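Local coordinates for protein CmeC (Campylobacter jejuni, PDB 4MT4) that forms a trimeric outer membrane channel of the outer membrane factor family and probably serves as the exit duct for drug efflux, at residues K35-D40 against S154-T159; D147-R152 against E454-N459. All coordinates share one frame; numbering follows the deposited sequence.

Contact 1: K35-D40 against S154-T159; sequences KNWWKD and SVISNT
Ile156 meets two tryptophans of the loop that leads into helix 44-56. Its CG2 methyl lies 3.7 Å from CZ2 of Trp37 and also touches CE3 of Trp38, 3.8 Å away. Its CD1 methyl reaches further along the Trp38 ring, to 3.7 Å from CZ3. Placing CG1 beside the backbone N (chi1 -65°), with the chain extended beyond it, puts CG2 between the two indoles and carries CD1 on along Trp38. Ser157 adds its OG, 3.9 Å from Trp37 CZ2. This is packing and not a polar bond to the ring, since the hydroxyl is hydrogen-bonded to Leu153 O of its own helix. The two indoles are also packed on each other. CE3 of Trp38 sits 4.0 Å above the plane of Trp37, over its centre. Asn36 CA lies against a face of Trp38. Both rings are carried by the 3-10 segment that begins at Trp37. Outside the pair, Val440 and Ile443 of helix 411-445 touch Trp37, and Asn47 and Val50 of helix 44-56 touch Trp38. The loop is packed between helices 129-195, 411-445 and 44-56 of the channel. No hydrogen bond joins 35-40 to 154-159, so the contact rests on buried apolar surface.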
ATOM      1  N   LYS B  35       8.680 -25.132 -16.930  1.00 76.04           N
ATOM      2  CA  LYS B  35       9.308 -24.123 -16.080  1.00 74.36           C
ATOM      3  C   LYS B  35       9.602 -22.826 -16.831  1.00 69.75           C
ATOM      4  O   LYS B  35       9.380 -21.735 -16.310  1.00 66.86           O
ATOM      5  CB  LYS B  35      10.601 -24.677 -15.473  1.00 72.09           C
ATOM      6  CG  LYS B  35      10.398 -25.860 -14.538  1.00 82.36           C
ATOM      7  CD  LYS B  35       9.703 -25.438 -13.253  1.00 83.75           C
ATOM      8  CE  LYS B  35       9.604 -26.596 -12.271  1.00 80.40           C
ATOM      9  NZ  LYS B  35      10.942 -27.127 -11.888  1.00 80.17           N
ATOM     10  N   ASN B  36      10.103 -22.951 -18.055  1.00 56.18           N
ATOM     11  CA  ASN B  36      10.372 -21.790 -18.898  1.00 69.62           C
ATOM     12  C   ASN B  36       9.326 -21.636 -19.999  1.00 63.56           C
ATOM     13  O   ASN B  36       9.640 -21.711 -21.188  1.00 61.64           O
ATOM     14  CB  ASN B  36      11.774 -21.886 -19.508  1.00 69.91           C
ATOM     15  CG  ASN B  36      12.053 -23.244 -20.117  1.00 78.61           C
ATOM     16  OD1 ASN B  36      11.170 -24.098 -20.191  1.00 71.26           O
ATOM     17  ND2 ASN B  36      13.287 -23.448 -20.562  1.00 80.43           N
ATOM     18  N   TRP B  37       8.083 -21.407 -19.587  1.00 58.02           N
ATOM     19  CA  TRP B  37       6.940 -21.348 -20.494  1.00 62.66           C
ATOM     20  C   TRP B  37       7.021 -20.229 -21.533  1.00 55.71           C
ATOM     21  O   TRP B  37       6.394 -20.312 -22.590  1.00 50.71           O
ATOM     22  CB  TRP B  37       5.651 -21.191 -19.681  1.00 47.59           C
ATOM     23  CG  TRP B  37       5.774 -20.177 -18.588  1.00 61.60           C
ATOM     24  CD1 TRP B  37       6.125 -20.410 -17.288  1.00 51.59           C
ATOM     25  CD2 TRP B  37       5.565 -18.763 -18.698  1.00 56.95           C
ATOM     26  NE1 TRP B  37       6.140 -19.231 -16.583  1.00 44.18           N
ATOM     27  CE2 TRP B  37       5.800 -18.204 -17.425  1.00 49.78           C
ATOM     28  CE3 TRP B  37       5.196 -17.914 -19.748  1.00 45.20           C
ATOM     29  CZ2 TRP B  37       5.681 -16.840 -17.174  1.00 55.64           C
ATOM     30  CZ3 TRP B  37       5.079 -16.559 -19.496  1.00 45.99           C
ATOM     31  CH2 TRP B  37       5.320 -16.036 -18.220  1.00 52.46           C
ATOM     32  N   TRP B  38       7.793 -19.188 -21.237  1.00 53.08           N
ATOM     33  CA  TRP B  38       7.824 -18.000 -22.086  1.00 61.35           C
ATOM     34  C   TRP B  38       8.533 -18.234 -23.420  1.00 63.03           C
ATOM     35  O   TRP B  38       8.377 -17.450 -24.356  1.00 56.72           O
ATOM     36  CB  TRP B  38       8.488 -16.838 -21.345  1.00 52.69           C
ATOM     37  CG  TRP B  38       9.902 -17.109 -20.936  1.00 56.72           C
ATOM     38  CD1 TRP B  38      11.023 -16.898 -21.681  1.00 54.37           C
ATOM     39  CD2 TRP B  38      10.346 -17.637 -19.680  1.00 49.52           C
ATOM     40  NE1 TRP B  38      12.140 -17.264 -20.970  1.00 50.48           N
ATOM     41  CE2 TRP B  38      11.750 -17.721 -19.738  1.00 54.41           C
ATOM     42  CE3 TRP B  38       9.693 -18.048 -18.514  1.00 53.37           C
ATOM     43  CZ2 TRP B  38      12.514 -18.199 -18.675  1.00 57.28           C
ATOM     44  CZ3 TRP B  38      10.451 -18.522 -17.460  1.00 53.10           C
ATOM     45  CH2 TRP B  38      11.847 -18.594 -17.547  1.00 40.78           C
ATOM     46  N   LYS B  39       9.307 -19.311 -23.507  1.00 53.84           N
ATOM     47  CA  LYS B  39      10.034 -19.627 -24.731  1.00 62.10           C
ATOM     48  C   LYS B  39       9.122 -20.221 -25.805  1.00 66.23           C
ATOM     49  O   LYS B  39       9.534 -20.392 -26.953  1.00 54.47           O
ATOM     50  CB  LYS B  39      11.186 -20.592 -24.440  1.00 52.85           C
ATOM     51  CG  LYS B  39      12.313 -19.985 -23.621  1.00 55.31           C
ATOM     52  CD  LYS B  39      13.517 -20.909 -23.561  1.00 55.92           C
ATOM     53  CE  LYS B  39      14.681 -20.244 -22.842  1.00 66.28           C
ATOM     54  NZ  LYS B  39      15.896 -21.105 -22.813  1.00 83.80           N
ATOM     55  N   ASP B  40       7.884 -20.526 -25.432  1.00 57.91           N
ATOM     56  CA  ASP B  40       6.918 -21.090 -26.370  1.00 66.25           C
ATOM     57  C   ASP B  40       6.294 -20.009 -27.250  1.00 65.49           C
ATOM     58  O   ASP B  40       5.468 -20.303 -28.115  1.00 63.45           O
ATOM     59  CB  ASP B  40       5.827 -21.858 -25.621  1.00 51.50           C
ATOM     60  CG  ASP B  40       6.316 -23.190 -25.087  1.00 83.46           C
ATOM     61  OD1 ASP B  40       7.174 -23.815 -25.746  1.00 77.83           O
ATOM     62  OD2 ASP B  40       5.845 -23.613 -24.009  1.00 91.82           O
ATOM     63  N   SER B 154       5.908 -13.564 -10.676  1.00 47.57           N
ATOM     64  CA  SER B 154       5.326 -12.236 -10.849  1.00 33.47           C
ATOM     65  C   SER B 154       6.210 -11.336 -11.711  1.00 56.39           C
ATOM     66  O   SER B 154       5.724 -10.659 -12.615  1.00 42.66           O
ATOM     67  CB  SER B 154       5.090 -11.583  -9.488  1.00 40.36           C
ATOM     68  OG  SER B 154       4.703 -10.225  -9.625  1.00 53.50           O
ATOM     69  N   VAL B 155       7.506 -11.335 -11.419  1.00 45.35           N
ATOM     70  CA  VAL B 155       8.472 -10.520 -12.150  1.00 55.58           C
ATOM     71  C   VAL B 155       8.560 -10.948 -13.612  1.00 44.21           C
ATOM     72  O   VAL B 155       8.568 -10.107 -14.514  1.00 44.39           O
ATOM     73  CB  VAL B 155       9.871 -10.599 -11.500  1.00 41.24           C
ATOM     74  CG1 VAL B 155      10.939 -10.081 -12.446  1.00 43.00           C
ATOM     75  CG2 VAL B 155       9.888  -9.821 -10.195  1.00 47.13           C
ATOM     76  N   ILE B 156       8.614 -12.257 -13.841  1.00 42.81           N
ATOM     77  CA  ILE B 156       8.673 -12.791 -15.198  1.00 41.56           C
ATOM     78  C   ILE B 156       7.403 -12.466 -15.983  1.00 52.21           C
ATOM     79  O   ILE B 156       7.467 -11.994 -17.118  1.00 47.68           O
ATOM     80  CB  ILE B 156       8.883 -14.323 -15.200  1.00 47.56           C
ATOM     81  CG1 ILE B 156      10.249 -14.678 -14.610  1.00 35.08           C
ATOM     82  CG2 ILE B 156       8.762 -14.880 -16.608  1.00 43.40           C
ATOM     83  CD1 ILE B 156      10.526 -16.170 -14.576  1.00 38.91           C
ATOM     84  N   SER B 157       6.252 -12.716 -15.369  1.00 42.75           N
ATOM     85  CA  SER B 157       4.967 -12.454 -16.010  1.00 47.87           C
ATOM     86  C   SER B 157       4.797 -10.981 -16.358  1.00 51.77           C
ATOM     87  O   SER B 157       4.313 -10.640 -17.438  1.00 49.25           O
ATOM     88  CB  SER B 157       3.821 -12.912 -15.108  1.00 39.21           C
ATOM     89  OG  SER B 157       3.866 -14.312 -14.906  1.00 47.93           O
ATOM     90  N   ASN B 158       5.197 -10.110 -15.436  1.00 47.35           N
ATOM     91  CA  ASN B 158       5.115  -8.672 -15.659  1.00 49.64           C
ATOM     92  C   ASN B 158       6.041  -8.221 -16.780  1.00 47.55           C
ATOM     93  O   ASN B 158       5.691  -7.340 -17.563  1.00 48.80           O
ATOM     94  CB  ASN B 158       5.443  -7.908 -14.374  1.00 51.91           C
ATOM     95  CG  ASN B 158       4.329  -7.987 -13.347  1.00 55.98           C
ATOM     96  OD1 ASN B 158       3.184  -8.294 -13.679  1.00 63.00           O
ATOM     97  ND2 ASN B 158       4.659  -7.702 -12.093  1.00 55.97           N
ATOM     98  N   THR B 159       7.219  -8.835 -16.855  1.00 38.49           N
ATOM     99  CA  THR B 159       8.187  -8.528 -17.903  1.00 49.48           C
ATOM    100  C   THR B 159       7.666  -8.943 -19.278  1.00 49.32           C
ATOM    101  O   THR B 159       7.791  -8.198 -20.252  1.00 49.27           O
ATOM    102  CB  THR B 159       9.536  -9.224 -17.640  1.00 41.00           C
ATOM    103  OG1 THR B 159      10.104  -8.725 -16.422  1.00 51.82           O
ATOM    104  CG2 THR B 159      10.505  -8.972 -18.784  1.00 48.59           C
TER

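Contact 2: D147-R152 against E454-N459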
ATOM      1  N   ASP B 147       7.543 -17.389  -1.170  1.00 43.94           N
ATOM      2  CA  ASP B 147       7.393 -15.976  -1.501  1.00 45.18           C
ATOM      3  C   ASP B 147       8.363 -15.574  -2.606  1.00 45.79           C
ATOM      4  O   ASP B 147       8.059 -14.708  -3.424  1.00 36.57           O
ATOM      5  CB  ASP B 147       7.614 -15.098  -0.268  1.00 38.32           C
ATOM      6  CG  ASP B 147       6.401 -15.046   0.639  1.00 40.77           C
ATOM      7  OD1 ASP B 147       5.290 -15.370   0.171  1.00 49.86           O
ATOM      8  OD2 ASP B 147       6.555 -14.674   1.822  1.00 50.56           O
ATOM      9  N   TYR B 148       9.530 -16.209  -2.628  1.00 40.66           N
ATOM     10  CA  TYR B 148      10.517 -15.949  -3.671  1.00 43.49           C
ATOM     11  C   TYR B 148      10.050 -16.511  -5.007  1.00 44.68           C
ATOM     12  O   TYR B 148      10.216 -15.880  -6.051  1.00 39.21           O
ATOM     13  CB  TYR B 148      11.875 -16.545  -3.302  1.00 33.06           C
ATOM     14  CG  TYR B 148      12.899 -16.455  -4.416  1.00 38.23           C
ATOM     15  CD1 TYR B 148      13.536 -15.255  -4.703  1.00 34.86           C
ATOM     16  CD2 TYR B 148      13.228 -17.570  -5.177  1.00 43.99           C
ATOM     17  CE1 TYR B 148      14.472 -15.168  -5.719  1.00 42.05           C
ATOM     18  CE2 TYR B 148      14.161 -17.493  -6.193  1.00 41.82           C
ATOM     19  CZ  TYR B 148      14.780 -16.290  -6.461  1.00 45.68           C
ATOM     20  OH  TYR B 148      15.712 -16.207  -7.472  1.00 51.96           O
ATOM     21  N   GLU B 149       9.470 -17.706  -4.965  1.00 41.58           N
ATOM     22  CA  GLU B 149       8.916 -18.338  -6.155  1.00 39.80           C
ATOM     23  C   GLU B 149       7.756 -17.516  -6.703  1.00 50.59           C
ATOM     24  O   GLU B 149       7.601 -17.364  -7.914  1.00 54.13           O
ATOM     25  CB  GLU B 149       8.452 -19.762  -5.846  1.00 48.71           C
ATOM     26  CG  GLU B 149       9.565 -20.707  -5.417  1.00 46.18           C
ATOM     27  CD  GLU B 149      10.374 -21.241  -6.587  1.00 55.65           C
ATOM     28  OE1 GLU B 149      10.221 -20.723  -7.713  1.00 70.54           O
ATOM     29  OE2 GLU B 149      11.159 -22.188  -6.378  1.00 67.01           O
ATOM     30  N   ALA B 150       6.942 -16.990  -5.793  1.00 44.87           N
ATOM     31  CA  ALA B 150       5.822 -16.136  -6.164  1.00 41.67           C
ATOM     32  C   ALA B 150       6.323 -14.836  -6.779  1.00 47.18           C
ATOM     33  O   ALA B 150       5.752 -14.333  -7.745  1.00 46.41           O
ATOM     34  CB  ALA B 150       4.950 -15.851  -4.953  1.00 41.62           C
ATOM     35  N   ALA B 151       7.399 -14.300  -6.214  1.00 39.48           N
ATOM     36  CA  ALA B 151       7.991 -13.067  -6.714  1.00 40.39           C
ATOM     37  C   ALA B 151       8.634 -13.285  -8.079  1.00 41.46           C
ATOM     38  O   ALA B 151       8.557 -12.424  -8.952  1.00 43.28           O
ATOM     39  CB  ALA B 151       9.014 -12.531  -5.726  1.00 33.42           C
ATOM     40  N   ARG B 152       9.263 -14.444  -8.255  1.00 37.50           N
ATOM     41  CA  ARG B 152       9.906 -14.786  -9.518  1.00 31.54           C
ATOM     42  C   ARG B 152       8.877 -14.869 -10.639  1.00 49.75           C
ATOM     43  O   ARG B 152       9.056 -14.278 -11.704  1.00 37.57           O
ATOM     44  CB  ARG B 152      10.663 -16.110  -9.397  1.00 37.74           C
ATOM     45  CG  ARG B 152      11.621 -16.394 -10.543  1.00 42.87           C
ATOM     46  CD  ARG B 152      12.362 -17.706 -10.330  1.00 51.14           C
ATOM     47  NE  ARG B 152      13.535 -17.825 -11.193  1.00 65.95           N
ATOM     48  CZ  ARG B 152      13.524 -18.373 -12.404  1.00 57.08           C
ATOM     49  NH1 ARG B 152      14.643 -18.438 -13.113  1.00 50.24           N
ATOM     50  NH2 ARG B 152      12.397 -18.855 -12.908  1.00 50.45           N
ATOM     51  N   GLU B 454       8.378 -30.683  -4.879  1.00 65.87           N
ATOM     52  CA  GLU B 454       9.783 -30.765  -5.267  1.00 75.16           C
ATOM     53  C   GLU B 454      10.716 -30.156  -4.222  1.00 78.38           C
ATOM     54  O   GLU B 454      10.269 -29.523  -3.266  1.00 67.25           O
ATOM     55  CB  GLU B 454      10.003 -30.074  -6.613  1.00 64.09           C
ATOM     56  CG  GLU B 454       9.249 -30.702  -7.775  1.00 75.23           C
ATOM     57  CD  GLU B 454       9.500 -29.982  -9.086  1.00 76.36           C
ATOM     58  OE1 GLU B 454      10.298 -29.021  -9.094  1.00 85.18           O
ATOM     59  OE2 GLU B 454       8.901 -30.375 -10.109  1.00 72.65           O
ATOM     60  N   ASP B 455      12.017 -30.357  -4.413  1.00 74.06           N
ATOM     61  CA  ASP B 455      13.024 -29.751  -3.549  1.00 62.43           C
ATOM     62  C   ASP B 455      13.118 -28.260  -3.854  1.00 57.59           C
ATOM     63  O   ASP B 455      13.793 -27.853  -4.799  1.00 53.01           O
ATOM     64  CB  ASP B 455      14.384 -30.428  -3.740  1.00 68.22           C
ATOM     65  CG  ASP B 455      15.370 -30.091  -2.634  1.00 74.19           C
ATOM     66  OD1 ASP B 455      15.130 -29.122  -1.881  1.00 68.33           O
ATOM     67  OD2 ASP B 455      16.396 -30.794  -2.524  1.00 77.85           O
ATOM     68  N   THR B 456      12.436 -27.456  -3.046  1.00 54.80           N
ATOM     69  CA  THR B 456      12.345 -26.020  -3.278  1.00 51.64           C
ATOM     70  C   THR B 456      13.707 -25.336  -3.191  1.00 63.53           C
ATOM     71  O   THR B 456      14.044 -24.501  -4.030  1.00 61.07           O
ATOM     72  CB  THR B 456      11.388 -25.352  -2.275  1.00 55.20           C
ATOM     73  OG1 THR B 456      10.154 -26.078  -2.230  1.00 64.38           O
ATOM     74  CG2 THR B 456      11.111 -23.911  -2.682  1.00 50.19           C
ATOM     75  N   SER B 457      14.487 -25.698  -2.177  1.00 46.09           N
ATOM     76  CA  SER B 457      15.803 -25.104  -1.965  1.00 55.66           C
ATOM     77  C   SER B 457      16.742 -25.398  -3.132  1.00 55.47           C
ATOM     78  O   SER B 457      17.452 -24.515  -3.611  1.00 51.30           O
ATOM     79  CB  SER B 457      16.416 -25.614  -0.659  1.00 50.50           C
ATOM     80  OG  SER B 457      15.592 -25.292   0.447  1.00 60.37           O
ATOM     81  N   LYS B 458      16.735 -26.646  -3.584  1.00 52.98           N
ATOM     82  CA  LYS B 458      17.544 -27.062  -4.722  1.00 51.19           C
ATOM     83  C   LYS B 458      17.090 -26.362  -6.003  1.00 66.17           C
ATOM     84  O   LYS B 458      17.913 -25.959  -6.826  1.00 55.23           O
ATOM     85  CB  LYS B 458      17.477 -28.581  -4.891  1.00 61.26           C
ATOM     86  CG  LYS B 458      17.953 -29.088  -6.234  1.00 78.23           C
ATOM     87  CD  LYS B 458      17.767 -30.590  -6.349  1.00 77.24           C
ATOM     88  CE  LYS B 458      17.917 -31.048  -7.788  1.00 86.55           C
ATOM     89  NZ  LYS B 458      16.866 -30.458  -8.666  1.00 76.97           N
ATOM     90  N   ASN B 459      15.777 -26.217  -6.158  1.00 56.14           N
ATOM     91  CA  ASN B 459      15.217 -25.524  -7.313  1.00 55.72           C
ATOM     92  C   ASN B 459      15.554 -24.037  -7.313  1.00 58.22           C
ATOM     93  O   ASN B 459      15.915 -23.478  -8.346  1.00 53.30           O
ATOM     94  CB  ASN B 459      13.700 -25.710  -7.367  1.00 51.00           C
ATOM     95  CG  ASN B 459      13.299 -27.094  -7.840  1.00 58.92           C
ATOM     96  OD1 ASN B 459      14.038 -27.749  -8.575  1.00 66.49           O
ATOM     97  ND2 ASN B 459      12.121 -27.544  -7.423  1.00 66.88           N
TER
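Between 147-152 and 454-459 the nearest approach is that of Glu149 to Thr456. OE2 of Glu149 stands 4.1 Å from the CG2 methyl of Thr456. It is 4.5 Å from CB of Asn459, about one helical turn further on. The glutamate chain is bent, yet it still brings OE2 to this methyl. No hydrogen bond crosses between the segments, and only 78 Å² is buried between them.

The closer packing is on the Glu149 side. This residue is buried, and its side chain also touches Ile460 and Pro273. Its OE1 lies close to OE2 of Glu463, a pairing of like charges that could favour a proton on one of the acids. Tyr148 OH is hydrogen-bonded to Ser464 OG just after helix 456-463, and Arg152 NH1 to Glu463 O at its end. Outer membrane factors carry long helices in a periplasmic tunnel below a membrane barrel; here a C-terminal segment is laid along one of those helices.

The other side is looser and more open to solvent. Asp455 is exposed and occupies the N-cap of helix 456-463. Its OD1 accepts a weak bond from Lys458 N at 3.4 Å, nearly straight at 170°. The extended side chain of Glu454 reaches Asn459, whose ND2 donates to the anti lone pair of Glu454 OE1 over 2.9 Å. That bond is bent, at 131°, and the acceptor lies 33° out of the amide plane. A hydrogen bond from Ser457 OG to Glu145 OE2 ties this exposed start to helix 129-195, one turn before Glu149.

How the contacts relate
Both contacts use helix 129-195. Segment 147-152 of contact 2 ends two residues before 154-159 of contact 1 begins. Their centres are about 15 Å apart. Contact 1 lays a segment from near the N-terminus on this helix, and contact 2 one from near the C-terminus. The two added segments also meet directly: Lys35 NZ lies 3.4 Å from Glu454 OE1, a long, weak salt bridge. That same oxygen takes the bond from Asn459, so it links the two contacts. The lipid-like ligand is bound at Cys1, Ile124, Asp125 and Leu126, none of which belongs to either contact.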